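Local coordinates for protein tartronate semialdehyde reductase (Salmonella typhimurium, PDB 1VPD) that probably catalyses the NAD(P)H-dependent reduction of tartronate semialdehyde to D-glycerate, the last step in the conversion of galactarate to D-glycerate, at residues K175-A183 and H241-T251; M268-H277 and A284-L292. All coordinates share one frame; numbering follows the deposited sequence.

Contact 1 of 2, residues K175-A183 and H241-T251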
ATOM      1  N   LYS A 175       6.023   3.179   6.722  1.00 10.81           N
ATOM      2  CA  LYS A 175       5.401   2.078   5.979  1.00 10.53           C
ATOM      3  C   LYS A 175       6.236   0.780   6.027  1.00 10.78           C
ATOM      4  O   LYS A 175       5.660  -0.302   6.055  1.00 11.08           O
ATOM      5  CB  LYS A 175       5.093   2.483   4.534  1.00 10.92           C
ATOM      6  CG  LYS A 175       4.409   1.401   3.688  1.00 10.64           C
ATOM      7  CD  LYS A 175       3.039   0.946   4.211  1.00 11.05           C
ATOM      8  CE  LYS A 175       2.293   0.116   3.166  1.00 10.77           C
ATOM      9  NZ  LYS A 175       1.060  -0.535   3.722  1.00 12.16           N
ATOM     10  N   LEU A 176       7.560   0.865   6.048  1.00 10.96           N
ATOM     11  CA  LEU A 176       8.387  -0.347   6.235  1.00 11.36           C
ATOM     12  C   LEU A 176       8.093  -0.993   7.584  1.00 11.16           C
ATOM     13  O   LEU A 176       7.856  -2.197   7.669  1.00 10.91           O
ATOM     14  CB  LEU A 176       9.882  -0.077   6.070  1.00 11.82           C
ATOM     15  CG  LEU A 176      10.328   0.471   4.709  1.00 12.38           C
ATOM     16  CD1 LEU A 176      11.815   0.743   4.715  1.00 13.28           C
ATOM     17  CD2 LEU A 176       9.940  -0.478   3.579  1.00 12.65           C
ATOM     18  N   ALA A 177       8.079  -0.194   8.646  1.00 11.43           N
ATOM     19  CA  ALA A 177       7.680  -0.702   9.967  1.00 11.62           C
ATOM     20  C   ALA A 177       6.278  -1.314   9.919  1.00 11.64           C
ATOM     21  O   ALA A 177       6.021  -2.388  10.458  1.00 11.61           O
ATOM     22  CB  ALA A 177       7.731   0.419  10.981  1.00 11.64           C
ATOM     23  N   ASN A 178       5.359  -0.631   9.241  1.00 11.36           N
ATOM     24  CA  ASN A 178       4.002  -1.129   9.055  1.00 11.21           C
ATOM     25  C   ASN A 178       3.975  -2.501   8.402  1.00 10.87           C
ATOM     26  O   ASN A 178       3.272  -3.400   8.856  1.00 11.26           O
ATOM     27  CB  ASN A 178       3.212  -0.131   8.190  1.00 10.85           C
ATOM     28  CG  ASN A 178       1.736  -0.427   8.141  1.00 11.36           C
ATOM     29  OD1 ASN A 178       1.258  -1.300   7.361  1.00 15.12           O
ATOM     30  ND2 ASN A 178       0.985   0.306   8.928  1.00  8.56           N
ATOM     31  N   GLN A 179       4.766  -2.662   7.350  1.00 11.21           N
ATOM     32  CA  GLN A 179       4.742  -3.878   6.552  1.00 10.77           C
ATOM     33  C   GLN A 179       5.442  -5.028   7.242  1.00 11.07           C
ATOM     34  O   GLN A 179       5.099  -6.173   7.009  1.00 11.66           O
ATOM     35  CB  GLN A 179       5.362  -3.621   5.179  1.00 10.83           C
ATOM     36  CG  GLN A 179       4.495  -2.706   4.274  1.00 10.53           C
ATOM     37  CD  GLN A 179       3.063  -3.171   4.150  1.00 11.23           C
ATOM     38  OE1 GLN A 179       2.240  -2.921   5.031  1.00 11.55           O
ATOM     39  NE2 GLN A 179       2.768  -3.879   3.064  1.00 11.97           N
ATOM     40  N   VAL A 180       6.418  -4.721   8.093  1.00 10.41           N
ATOM     41  CA  VAL A 180       6.994  -5.712   8.992  1.00 10.69           C
ATOM     42  C   VAL A 180       5.889  -6.248   9.892  1.00 10.23           C
ATOM     43  O   VAL A 180       5.717  -7.475  10.010  1.00 10.18           O
ATOM     44  CB  VAL A 180       8.154  -5.098   9.837  1.00 10.37           C
ATOM     45  CG1 VAL A 180       8.519  -5.993  11.037  1.00 11.39           C
ATOM     46  CG2 VAL A 180       9.370  -4.845   8.950  1.00 12.01           C
ATOM     47  N   ILE A 181       5.139  -5.358  10.520  1.00 10.38           N
ATOM     48  CA  ILE A 181       4.078  -5.803  11.425  1.00 10.36           C
ATOM     49  C   ILE A 181       3.008  -6.609  10.680  1.00 10.34           C
ATOM     50  O   ILE A 181       2.572  -7.650  11.153  1.00 11.05           O
ATOM     51  CB  ILE A 181       3.457  -4.623  12.194  1.00 10.83           C
ATOM     52  CG1 ILE A 181       4.438  -4.174  13.280  1.00 11.01           C
ATOM     53  CG2 ILE A 181       2.134  -5.041  12.829  1.00 11.18           C
ATOM     54  CD1 ILE A 181       4.145  -2.759  13.797  1.00 12.16           C
ATOM     55  N   VAL A 182       2.571  -6.136   9.525  1.00 10.52           N
ATOM     56  CA  VAL A 182       1.512  -6.838   8.822  1.00 10.44           C
ATOM     57  C   VAL A 182       1.953  -8.252   8.438  1.00 11.04           C
ATOM     58  O   VAL A 182       1.210  -9.218   8.647  1.00 11.12           O
ATOM     59  CB  VAL A 182       1.014  -6.041   7.608  1.00 10.67           C
ATOM     60  CG1 VAL A 182       0.009  -6.856   6.805  1.00 10.60           C
ATOM     61  CG2 VAL A 182       0.364  -4.721   8.062  1.00 11.28           C
ATOM     62  N   ALA A 183       3.151  -8.385   7.869  1.00 11.25           N
ATOM     63  CA  ALA A 183       3.646  -9.697   7.472  1.00 11.39           C
ATOM     64  C   ALA A 183       3.724 -10.623   8.669  1.00 11.00           C
ATOM     65  O   ALA A 183       3.281 -11.758   8.588  1.00 10.79           O
ATOM     66  CB  ALA A 183       4.985  -9.617   6.799  1.00 12.03           C
ATOM     67  N   HIS A 241       4.227  -7.672  -1.262  1.00 11.39           N
ATOM     68  CA  HIS A 241       4.721  -7.720   0.103  1.00 11.31           C
ATOM     69  C   HIS A 241       6.198  -8.129   0.124  1.00 11.43           C
ATOM     70  O   HIS A 241       6.948  -7.615   0.949  1.00 11.02           O
ATOM     71  CB  HIS A 241       3.859  -8.602   1.017  1.00 10.20           C
ATOM     72  CG  HIS A 241       3.798  -8.093   2.423  1.00 10.39           C
ATOM     73  ND1 HIS A 241       2.699  -8.272   3.233  1.00 11.25           N
ATOM     74  CD2 HIS A 241       4.710  -7.413   3.166  1.00 11.43           C
ATOM     75  CE1 HIS A 241       2.932  -7.713   4.414  1.00 12.41           C
ATOM     76  NE2 HIS A 241       4.148  -7.189   4.402  1.00 10.40           N
ATOM     77  N   ILE A 242       6.622  -8.983  -0.810  1.00 11.52           N
ATOM     78  CA  ILE A 242       8.030  -9.324  -0.968  1.00 11.43           C
ATOM     79  C   ILE A 242       8.865  -8.067  -1.220  1.00 11.94           C
ATOM     80  O   ILE A 242       9.916  -7.881  -0.608  1.00 11.95           O
ATOM     81  CB  ILE A 242       8.247 -10.381  -2.103  1.00 11.14           C
ATOM     82  CG1 ILE A 242       7.793 -11.761  -1.611  1.00 10.91           C
ATOM     83  CG2 ILE A 242       9.711 -10.413  -2.536  1.00 11.78           C
ATOM     84  CD1 ILE A 242       7.717 -12.850  -2.681  1.00 11.85           C
ATOM     85  N   LYS A 243       8.397  -7.211  -2.120  1.00 12.16           N
ATOM     86  CA  LYS A 243       9.084  -5.944  -2.414  1.00 12.32           C
ATOM     87  C   LYS A 243       9.190  -5.069  -1.163  1.00 11.84           C
ATOM     88  O   LYS A 243      10.263  -4.508  -0.891  1.00 11.87           O
ATOM     89  CB  LYS A 243       8.385  -5.227  -3.574  1.00 12.91           C
ATOM     90  CG  LYS A 243       8.781  -3.780  -3.831  1.00 13.21           C
ATOM     91  CD  LYS A 243       7.943  -2.774  -3.060  1.00 13.21           C
ATOM     92  CE  LYS A 243       6.443  -2.852  -3.369  1.00 13.24           C
ATOM     93  NZ  LYS A 243       5.644  -1.767  -2.675  1.00 11.08           N
ATOM     94  N   ASP A 244       8.108  -4.990  -0.390  1.00 11.21           N
ATOM     95  CA  ASP A 244       8.137  -4.207   0.848  1.00 11.04           C
ATOM     96  C   ASP A 244       9.125  -4.808   1.854  1.00 11.13           C
ATOM     97  O   ASP A 244       9.866  -4.069   2.494  1.00 11.41           O
ATOM     98  CB  ASP A 244       6.765  -4.105   1.504  1.00 10.85           C
ATOM     99  CG  ASP A 244       5.807  -3.207   0.753  1.00 11.55           C
ATOM    100  OD1 ASP A 244       6.252  -2.308  -0.019  1.00 12.62           O
ATOM    101  OD2 ASP A 244       4.579  -3.372   0.886  1.00 11.36           O
ATOM    102  N   LEU A 245       9.127  -6.128   2.028  1.00 10.84           N
ATOM    103  CA  LEU A 245      10.085  -6.726   2.955  1.00 11.27           C
ATOM    104  C   LEU A 245      11.529  -6.577   2.474  1.00 10.80           C
ATOM    105  O   LEU A 245      12.430  -6.399   3.301  1.00 10.49           O
ATOM    106  CB  LEU A 245       9.773  -8.192   3.283  1.00 10.82           C
ATOM    107  CG  LEU A 245       8.416  -8.482   3.927  1.00 10.56           C
ATOM    108  CD1 LEU A 245       8.451  -9.903   4.496  1.00 11.43           C
ATOM    109  CD2 LEU A 245       8.034  -7.458   5.015  1.00 10.18           C
ATOM    110  N   ALA A 246      11.760  -6.667   1.164  1.00 10.85           N
ATOM    111  CA  ALA A 246      13.083  -6.395   0.611  1.00 11.23           C
ATOM    112  C   ALA A 246      13.539  -4.992   0.981  1.00 11.49           C
ATOM    113  O   ALA A 246      14.677  -4.798   1.400  1.00 11.51           O
ATOM    114  CB  ALA A 246      13.093  -6.576  -0.891  1.00 11.97           C
ATOM    115  N   ASN A 247      12.646  -4.014   0.845  1.00 11.15           N
ATOM    116  CA  ASN A 247      12.966  -2.651   1.240  1.00 11.22           C
ATOM    117  C   ASN A 247      13.235  -2.530   2.745  1.00 11.17           C
ATOM    118  O   ASN A 247      14.178  -1.839   3.152  1.00 11.78           O
ATOM    119  CB  ASN A 247      11.858  -1.692   0.799  1.00 11.21           C
ATOM    120  CG  ASN A 247      11.814  -1.508  -0.715  1.00 11.65           C
ATOM    121  OD1 ASN A 247      12.811  -1.779  -1.434  1.00 12.64           O
ATOM    122  ND2 ASN A 247      10.682  -1.010  -1.218  1.00 12.67           N
ATOM    123  N   ALA A 248      12.442  -3.233   3.558  1.00 11.47           N
ATOM    124  CA  ALA A 248      12.633  -3.196   5.010  1.00 10.56           C
ATOM    125  C   ALA A 248      13.988  -3.770   5.398  1.00 10.46           C
ATOM    126  O   ALA A 248      14.718  -3.199   6.214  1.00 10.03           O
ATOM    127  CB  ALA A 248      11.515  -3.913   5.721  1.00 10.63           C
ATOM    128  N   LEU A 249      14.340  -4.892   4.788  1.00 10.06           N
ATOM    129  CA  LEU A 249      15.620  -5.540   5.062  1.00 10.34           C
ATOM    130  C   LEU A 249      16.781  -4.684   4.586  1.00 11.01           C
ATOM    131  O   LEU A 249      17.781  -4.553   5.293  1.00 11.70           O
ATOM    132  CB  LEU A 249      15.650  -6.927   4.414  1.00 11.10           C
ATOM    133  CG  LEU A 249      14.789  -7.949   5.161  1.00 11.17           C
ATOM    134  CD1 LEU A 249      14.410  -9.092   4.233  1.00 11.09           C
ATOM    135  CD2 LEU A 249      15.469  -8.501   6.378  1.00 11.85           C
ATOM    136  N   ASP A 250      16.645  -4.068   3.414  1.00 11.12           N
ATOM    137  CA  ASP A 250      17.676  -3.169   2.898  1.00 11.62           C
ATOM    138  C   ASP A 250      17.887  -1.997   3.863  1.00 11.82           C
ATOM    139  O   ASP A 250      19.023  -1.645   4.183  1.00 11.83           O
ATOM    140  CB  ASP A 250      17.301  -2.605   1.534  1.00 12.42           C
ATOM    141  CG  ASP A 250      17.472  -3.602   0.391  1.00 13.76           C
ATOM    142  OD1 ASP A 250      18.085  -4.693   0.564  1.00 13.18           O
ATOM    143  OD2 ASP A 250      17.020  -3.325  -0.744  1.00 14.39           O
ATOM    144  N   THR A 251      16.790  -1.416   4.337  1.00 11.01           N
ATOM    145  CA  THR A 251      16.908  -0.296   5.276  1.00 12.07           C
ATOM    146  C   THR A 251      17.561  -0.744   6.577  1.00 12.42           C
ATOM    147  O   THR A 251      18.456  -0.075   7.092  1.00 13.71           O
ATOM    148  CB  THR A 251      15.555   0.326   5.498  1.00 12.05           C
ATOM    149  OG1 THR A 251      15.133   0.965   4.288  1.00 12.16           O
ATOM    150  CG2 THR A 251      15.647   1.434   6.527  1.00 12.34           C
TER
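Gln179 meets helix 238-255 twice, once through its backbone and once through its amide. Its carbonyl O accepts the N-H of His241 NE2 at 3.0 Å, nearly in the imidazole plane and at 161°, while Ala183 N reaches the same oxygen from the opposite face in the helical bond. A turn about the CB-CG bond of Gln179 (chi2 -52°) brings NE2 over one face of the His241 ring, near the rim, with amide and ring planes 12° apart. From there Gln179 NE2 donates to Asp244 OD2 at 2.9 Å, on the anti side but tilted out of the carboxylate plane, in a somewhat bent bond. The other carboxylate oxygen, Asp244 OD1, takes a salt bridge from Lys243 NZ at 2.8 Å. Val182 CG1 stands at the imidazole edge.

Toward the N-terminal end of 175-183, Leu176 is a knob in the hole formed by Asp244, Asn247, Ala248 and Thr251; its CD2 reaches Asn247 CB at 3.6 Å. Just past Gln179, Val180 CG2 rests on Ala248 CB.

With NE2 committed to Asp244, the amide presents OE1 to a bound L-tartrate, probably from the crystallisation liquor, and weakly to Lys175 NZ, which also binds the tartrate. Lys175 is the probable catalytic lysine; Asp244 probably acts from a second shell, fixing the amide's rotation beside it, while His241 grips the backbone carbonyl.

Contact 2 of 2, residues M268-H277 and A284-L292; sequences MMQALRADGH and ALACYYEKL
The chi1 of Tyr288 (175°) sets its ring anti to the backbone N, turned toward helix 260-274, and the chain of selenomethionine Met268, extended beyond CG (chi2 -179°), passes across its face at about a right angle. Met268 CG lies over that face in a CH-pi contact, 3.8 Å from the Tyr288 ring centroid, and Ala271 CB meets the edge. Farther along, Met268 SE makes oblique Met-aromatic contacts with Tyr288 and Tyr289, and its CE ends 3.5 Å from Tyr289 OH, a hydroxyl hydrogen-bonded to Glu191 on helix 170-198.

Leu272 fills the middle of the crossing. Its CD1 packs on Leu285 CD2 at 3.9 Å, while CD2 rests against Ala284 O and the CB of Tyr288. Met269 CE touches Leu285 CD1 beside it.

At the other end Lys291, extended beyond CG, brings its ammonium between two acceptors. NZ bonds Asp275 OD2 at 2.7 Å, a salt bridge in which NZ meets OD2 from above the Asp275 carboxylate plane, and His277 NE2 at 2.8 Å, almost in the imidazole plane. His277 ND1 is held by Asp280, which helps to set the ring's rotation. A water accepts weakly from Lys291 NZ and donates to Asp275 O.

Gly276, with positive phi, is the C' residue of a Schellman motif: His277 N bonds Leu272 O at 2.9 Å and Gly276 N bonds Arg273 O. This termination of helix 260-274 places Asp275 and His277 where Lys291 can join them, beside a nearly perpendicular crossing of segments 268-274 and 285-292 (86°) in the helical C-terminal domain.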
HETATM    1  N   MSE A 268       9.899 -17.458   3.725  1.00 10.62           N
HETATM    2  CA  MSE A 268       8.596 -18.104   3.536  1.00 10.35           C
HETATM    3  C   MSE A 268       7.905 -17.578   2.269  1.00 10.71           C
HETATM    4  O   MSE A 268       7.335 -18.369   1.475  1.00 11.33           O
HETATM    5  CB  MSE A 268       7.662 -17.878   4.737  1.00 11.29           C
HETATM    6  CG  MSE A 268       8.212 -18.397   6.052  1.00 11.47           C
HETATM    7 SE   MSE A 268       6.926 -18.073   7.468  0.85 15.85          SE
HETATM    8  CE  MSE A 268       8.167 -18.434   8.929  1.00 14.77           C
HETATM    9  N   MSE A 269       7.929 -16.262   2.089  1.00 10.28           N
HETATM   10  CA  MSE A 269       7.347 -15.659   0.902  1.00 10.46           C
HETATM   11  C   MSE A 269       8.086 -16.065  -0.375  1.00 11.10           C
HETATM   12  O   MSE A 269       7.437 -16.274  -1.417  1.00 11.71           O
HETATM   13  CB  MSE A 269       7.267 -14.137   1.048  1.00 11.24           C
HETATM   14  CG  MSE A 269       6.278 -13.674   2.100  1.00 11.49           C
HETATM   15 SE   MSE A 269       6.013 -11.774   1.916  0.87 18.61          SE
HETATM   16  CE  MSE A 269       4.760 -11.568   3.410  1.00 14.02           C
ATOM     17  N   GLN A 270       9.413 -16.253  -0.304  1.00 10.52           N
ATOM     18  CA  GLN A 270      10.152 -16.797  -1.466  1.00 10.80           C
ATOM     19  C   GLN A 270       9.645 -18.203  -1.829  1.00 11.17           C
ATOM     20  O   GLN A 270       9.451 -18.524  -3.014  1.00 11.42           O
ATOM     21  CB  GLN A 270      11.671 -16.783  -1.234  1.00 10.80           C
ATOM     22  CG  GLN A 270      12.239 -15.381  -1.132  1.00 10.62           C
ATOM     23  CD  GLN A 270      12.264 -14.638  -2.468  1.00 12.31           C
ATOM     24  OE1 GLN A 270      12.343 -15.266  -3.543  1.00 15.16           O
ATOM     25  NE2 GLN A 270      12.179 -13.305  -2.411  1.00 12.51           N
ATOM     26  N   ALA A 271       9.411 -19.036  -0.817  1.00 11.12           N
ATOM     27  CA  ALA A 271       8.865 -20.360  -1.055  1.00 11.36           C
ATOM     28  C   ALA A 271       7.475 -20.281  -1.701  1.00 11.93           C
ATOM     29  O   ALA A 271       7.187 -21.040  -2.647  1.00 11.47           O
ATOM     30  CB  ALA A 271       8.823 -21.169   0.245  1.00 11.31           C
ATOM     31  N   LEU A 272       6.629 -19.378  -1.200  1.00 11.72           N
ATOM     32  CA  LEU A 272       5.280 -19.198  -1.751  1.00 12.38           C
ATOM     33  C   LEU A 272       5.324 -18.755  -3.209  1.00 12.77           C
ATOM     34  O   LEU A 272       4.576 -19.287  -4.053  1.00 13.56           O
ATOM     35  CB  LEU A 272       4.479 -18.217  -0.914  1.00 12.21           C
ATOM     36  CG  LEU A 272       4.002 -18.781   0.424  1.00 13.33           C
ATOM     37  CD1 LEU A 272       3.533 -17.695   1.336  1.00 15.30           C
ATOM     38  CD2 LEU A 272       2.904 -19.843   0.210  1.00 15.41           C
ATOM     39  N   ARG A 273       6.184 -17.792  -3.516  1.00 12.74           N
ATOM     40  CA  ARG A 273       6.354 -17.336  -4.904  1.00 13.25           C
ATOM     41  C   ARG A 273       6.792 -18.489  -5.815  1.00 13.55           C
ATOM     42  O   ARG A 273       6.238 -18.682  -6.914  1.00 14.30           O
ATOM     43  CB  ARG A 273       7.398 -16.216  -4.966  1.00 13.55           C
ATOM     44  CG  ARG A 273       7.861 -15.857  -6.396  1.00 14.28           C
ATOM     45  CD  ARG A 273       8.930 -14.778  -6.428  1.00 15.69           C
ATOM     46  NE  ARG A 273       8.340 -13.478  -6.194  1.00 17.42           N
ATOM     47  CZ  ARG A 273       9.031 -12.359  -6.020  1.00 18.85           C
ATOM     48  NH1 ARG A 273      10.348 -12.380  -6.046  1.00 20.62           N
ATOM     49  NH2 ARG A 273       8.388 -11.211  -5.813  1.00 18.59           N
ATOM     50  N   ALA A 274       7.746 -19.279  -5.336  1.00 13.10           N
ATOM     51  CA  ALA A 274       8.258 -20.416  -6.103  1.00 13.95           C
ATOM     52  C   ALA A 274       7.182 -21.488  -6.318  1.00 14.22           C
ATOM     53  O   ALA A 274       7.264 -22.239  -7.290  1.00 15.14           O
ATOM     54  CB  ALA A 274       9.456 -20.995  -5.439  1.00 13.92           C
ATOM     55  N   ASP A 275       6.197 -21.552  -5.425  1.00 14.63           N
ATOM     56  CA  ASP A 275       5.106 -22.524  -5.496  1.00 16.14           C
ATOM     57  C   ASP A 275       3.817 -21.930  -6.072  1.00 16.39           C
ATOM     58  O   ASP A 275       2.732 -22.474  -5.872  1.00 17.66           O
ATOM     59  CB  ASP A 275       4.876 -23.110  -4.110  1.00 16.75           C
ATOM     60  CG  ASP A 275       4.118 -24.431  -4.125  1.00 18.59           C
ATOM     61  OD1 ASP A 275       4.180 -25.181  -5.114  1.00 18.87           O
ATOM     62  OD2 ASP A 275       3.424 -24.760  -3.152  1.00 21.68           O
ATOM     63  N   GLY A 276       3.939 -20.824  -6.791  1.00 15.98           N
ATOM     64  CA  GLY A 276       2.828 -20.250  -7.540  1.00 16.55           C
ATOM     65  C   GLY A 276       1.853 -19.343  -6.822  1.00 16.35           C
ATOM     66  O   GLY A 276       0.775 -19.062  -7.382  1.00 17.63           O
ATOM     67  N   HIS A 277       2.224 -18.837  -5.639  1.00 15.32           N
ATOM     68  CA  HIS A 277       1.345 -18.016  -4.805  1.00 15.66           C
ATOM     69  C   HIS A 277       1.630 -16.499  -4.857  1.00 14.79           C
ATOM     70  O   HIS A 277       1.020 -15.732  -4.112  1.00 15.24           O
ATOM     71  CB  HIS A 277       1.409 -18.442  -3.335  1.00 15.80           C
ATOM     72  CG  HIS A 277       0.782 -19.764  -3.034  1.00 17.60           C
ATOM     73  ND1 HIS A 277      -0.573 -19.911  -2.812  1.00 18.97           N
ATOM     74  CD2 HIS A 277       1.331 -20.991  -2.862  1.00 19.27           C
ATOM     75  CE1 HIS A 277      -0.829 -21.179  -2.526  1.00 21.05           C
ATOM     76  NE2 HIS A 277       0.307 -21.854  -2.549  1.00 19.86           N
ATOM     77  N   ALA A 284      -2.332 -15.851   1.989  1.00 13.40           N
ATOM     78  CA  ALA A 284      -1.762 -17.118   1.518  1.00 13.26           C
ATOM     79  C   ALA A 284      -0.462 -17.513   2.233  1.00 12.79           C
ATOM     80  O   ALA A 284       0.044 -18.616   2.058  1.00 12.29           O
ATOM     81  CB  ALA A 284      -1.568 -17.104   0.005  1.00 14.34           C
ATOM     82  N   LEU A 285       0.068 -16.643   3.086  1.00 13.06           N
ATOM     83  CA  LEU A 285       1.104 -17.099   4.003  1.00 13.21           C
ATOM     84  C   LEU A 285       0.618 -18.291   4.799  1.00 12.33           C
ATOM     85  O   LEU A 285       1.403 -19.158   5.169  1.00 12.72           O
ATOM     86  CB  LEU A 285       1.494 -15.988   4.976  1.00 14.62           C
ATOM     87  CG  LEU A 285       2.690 -15.129   4.674  1.00 16.97           C
ATOM     88  CD1 LEU A 285       2.672 -13.934   5.610  1.00 17.67           C
ATOM     89  CD2 LEU A 285       3.981 -15.929   4.817  1.00 17.96           C
ATOM     90  N   ALA A 286      -0.686 -18.372   5.066  1.00 12.03           N
ATOM     91  CA  ALA A 286      -1.245 -19.550   5.742  1.00 12.10           C
ATOM     92  C   ALA A 286      -0.955 -20.847   4.997  1.00 12.39           C
ATOM     93  O   ALA A 286      -0.703 -21.880   5.630  1.00 11.24           O
ATOM     94  CB  ALA A 286      -2.753 -19.393   5.972  1.00 13.28           C
ATOM     95  N   CYS A 287      -0.958 -20.785   3.668  1.00 12.61           N
ATOM     96  CA  CYS A 287      -0.728 -21.966   2.840  1.00 12.84           C
ATOM     97  C   CYS A 287       0.686 -22.533   3.015  1.00 12.75           C
ATOM     98  O   CYS A 287       0.890 -23.738   2.892  1.00 13.02           O
ATOM     99  CB  CYS A 287      -1.048 -21.685   1.372  1.00 13.30           C
ATOM    100  SG  CYS A 287      -2.677 -20.959   1.098  1.00 15.44           S
ATOM    101  N   TYR A 288       1.666 -21.667   3.316  1.00 11.91           N
ATOM    102  CA  TYR A 288       3.008 -22.127   3.634  1.00 11.75           C
ATOM    103  C   TYR A 288       2.977 -23.062   4.840  1.00 11.15           C
ATOM    104  O   TYR A 288       3.528 -24.166   4.816  1.00 11.55           O
ATOM    105  CB  TYR A 288       3.929 -20.919   3.891  1.00 11.47           C
ATOM    106  CG  TYR A 288       5.319 -21.288   4.345  1.00 11.30           C
ATOM    107  CD1 TYR A 288       6.322 -21.556   3.424  1.00 11.75           C
ATOM    108  CD2 TYR A 288       5.643 -21.366   5.694  1.00 12.20           C
ATOM    109  CE1 TYR A 288       7.615 -21.907   3.836  1.00 11.66           C
ATOM    110  CE2 TYR A 288       6.917 -21.728   6.110  1.00 11.00           C
ATOM    111  CZ  TYR A 288       7.900 -21.999   5.176  1.00 11.42           C
ATOM    112  OH  TYR A 288       9.165 -22.329   5.576  1.00 11.70           O
ATOM    113  N   TYR A 289       2.339 -22.606   5.902  1.00 10.68           N
ATOM    114  CA  TYR A 289       2.206 -23.408   7.105  1.00 11.12           C
ATOM    115  C   TYR A 289       1.371 -24.671   6.869  1.00 11.53           C
ATOM    116  O   TYR A 289       1.698 -25.738   7.389  1.00 12.18           O
ATOM    117  CB  TYR A 289       1.567 -22.586   8.196  1.00 11.32           C
ATOM    118  CG  TYR A 289       2.517 -21.603   8.845  1.00 10.41           C
ATOM    119  CD1 TYR A 289       3.283 -21.977   9.936  1.00 10.86           C
ATOM    120  CD2 TYR A 289       2.662 -20.315   8.353  1.00 12.27           C
ATOM    121  CE1 TYR A 289       4.165 -21.093  10.529  1.00 10.80           C
ATOM    122  CE2 TYR A 289       3.538 -19.408   8.949  1.00 11.73           C
ATOM    123  CZ  TYR A 289       4.274 -19.804  10.044  1.00 11.33           C
ATOM    124  OH  TYR A 289       5.123 -18.910  10.654  1.00 11.87           O
ATOM    125  N   GLU A 290       0.284 -24.551   6.101  1.00 11.38           N
ATOM    126  CA  GLU A 290      -0.555 -25.712   5.800  1.00 11.96           C
ATOM    127  C   GLU A 290       0.237 -26.805   5.103  1.00 12.43           C
ATOM    128  O   GLU A 290       0.075 -27.995   5.374  1.00 13.12           O
ATOM    129  CB  GLU A 290      -1.731 -25.292   4.914  1.00 11.80           C
ATOM    130  CG  GLU A 290      -2.745 -24.431   5.631  1.00 13.15           C
ATOM    131  CD  GLU A 290      -3.868 -23.937   4.734  1.00 15.21           C
ATOM    132  OE1 GLU A 290      -3.660 -23.775   3.501  1.00 16.19           O
ATOM    133  OE2 GLU A 290      -4.951 -23.686   5.293  1.00 15.03           O
ATOM    134  N   LYS A 291       1.105 -26.398   4.182  1.00 13.07           N
ATOM    135  CA  LYS A 291       1.870 -27.346   3.402  1.00 14.21           C
ATOM    136  C   LYS A 291       2.940 -28.023   4.248  1.00 13.99           C
ATOM    137  O   LYS A 291       3.179 -29.226   4.122  1.00 14.87           O
ATOM    138  CB  LYS A 291       2.437 -26.657   2.168  1.00 15.29           C
ATOM    139  CG  LYS A 291       1.324 -26.433   1.131  1.00 19.14           C
ATOM    140  CD  LYS A 291       1.745 -25.596  -0.085  1.00 22.95           C
ATOM    141  CE  LYS A 291       0.551 -25.432  -1.038  1.00 25.15           C
ATOM    142  NZ  LYS A 291       0.862 -24.633  -2.258  1.00 25.05           N
ATOM    143  N   LEU A 292       3.573 -27.278   5.153  1.00 13.27           N
ATOM    144  CA  LEU A 292       4.600 -27.889   5.994  1.00 12.63           C
ATOM    145  C   LEU A 292       4.016 -28.741   7.148  1.00 12.29           C
ATOM    146  O   LEU A 292       4.583 -29.770   7.509  1.00 12.77           O
ATOM    147  CB  LEU A 292       5.546 -26.810   6.556  0.56 12.61           C
ATOM    148  CG  LEU A 292       6.768 -26.422   5.713  0.56 12.63           C
ATOM    149  CD1 LEU A 292       6.379 -25.734   4.434  0.56 12.02           C
ATOM    150  CD2 LEU A 292       7.679 -25.506   6.546  0.56 13.32           C
TER
HETATM  151  O   HOH W   1       0.498 -24.267  -5.038  1.00 54.05           O

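Overall arrangement
Both contacts belong to the helical C-terminal domain of this HIBADH-related reductase, and their centres lie about 17 Å apart. Helices 238-255 and 260-274 follow each other in the chain and pack directly: Ile242 CG1 meets Met269 CB at 3.6 Å, and His241 CG lies 3.7 Å from Met269 CE. Helix 170-198 also joins them, since Ala183 O touches Leu285 CD1 at 3.7 Å. Contact 1 faces the tartrate pocket and, through Lys243, the probable NAD(+) site near Ser100. Contact 2 joins the last two helices, 260-274 and 285-293; its centre is about 21 Å from the chain centre, against about 11 Å for contact 1, and the side chain of Met269 is about 12 Å from that of Lys175.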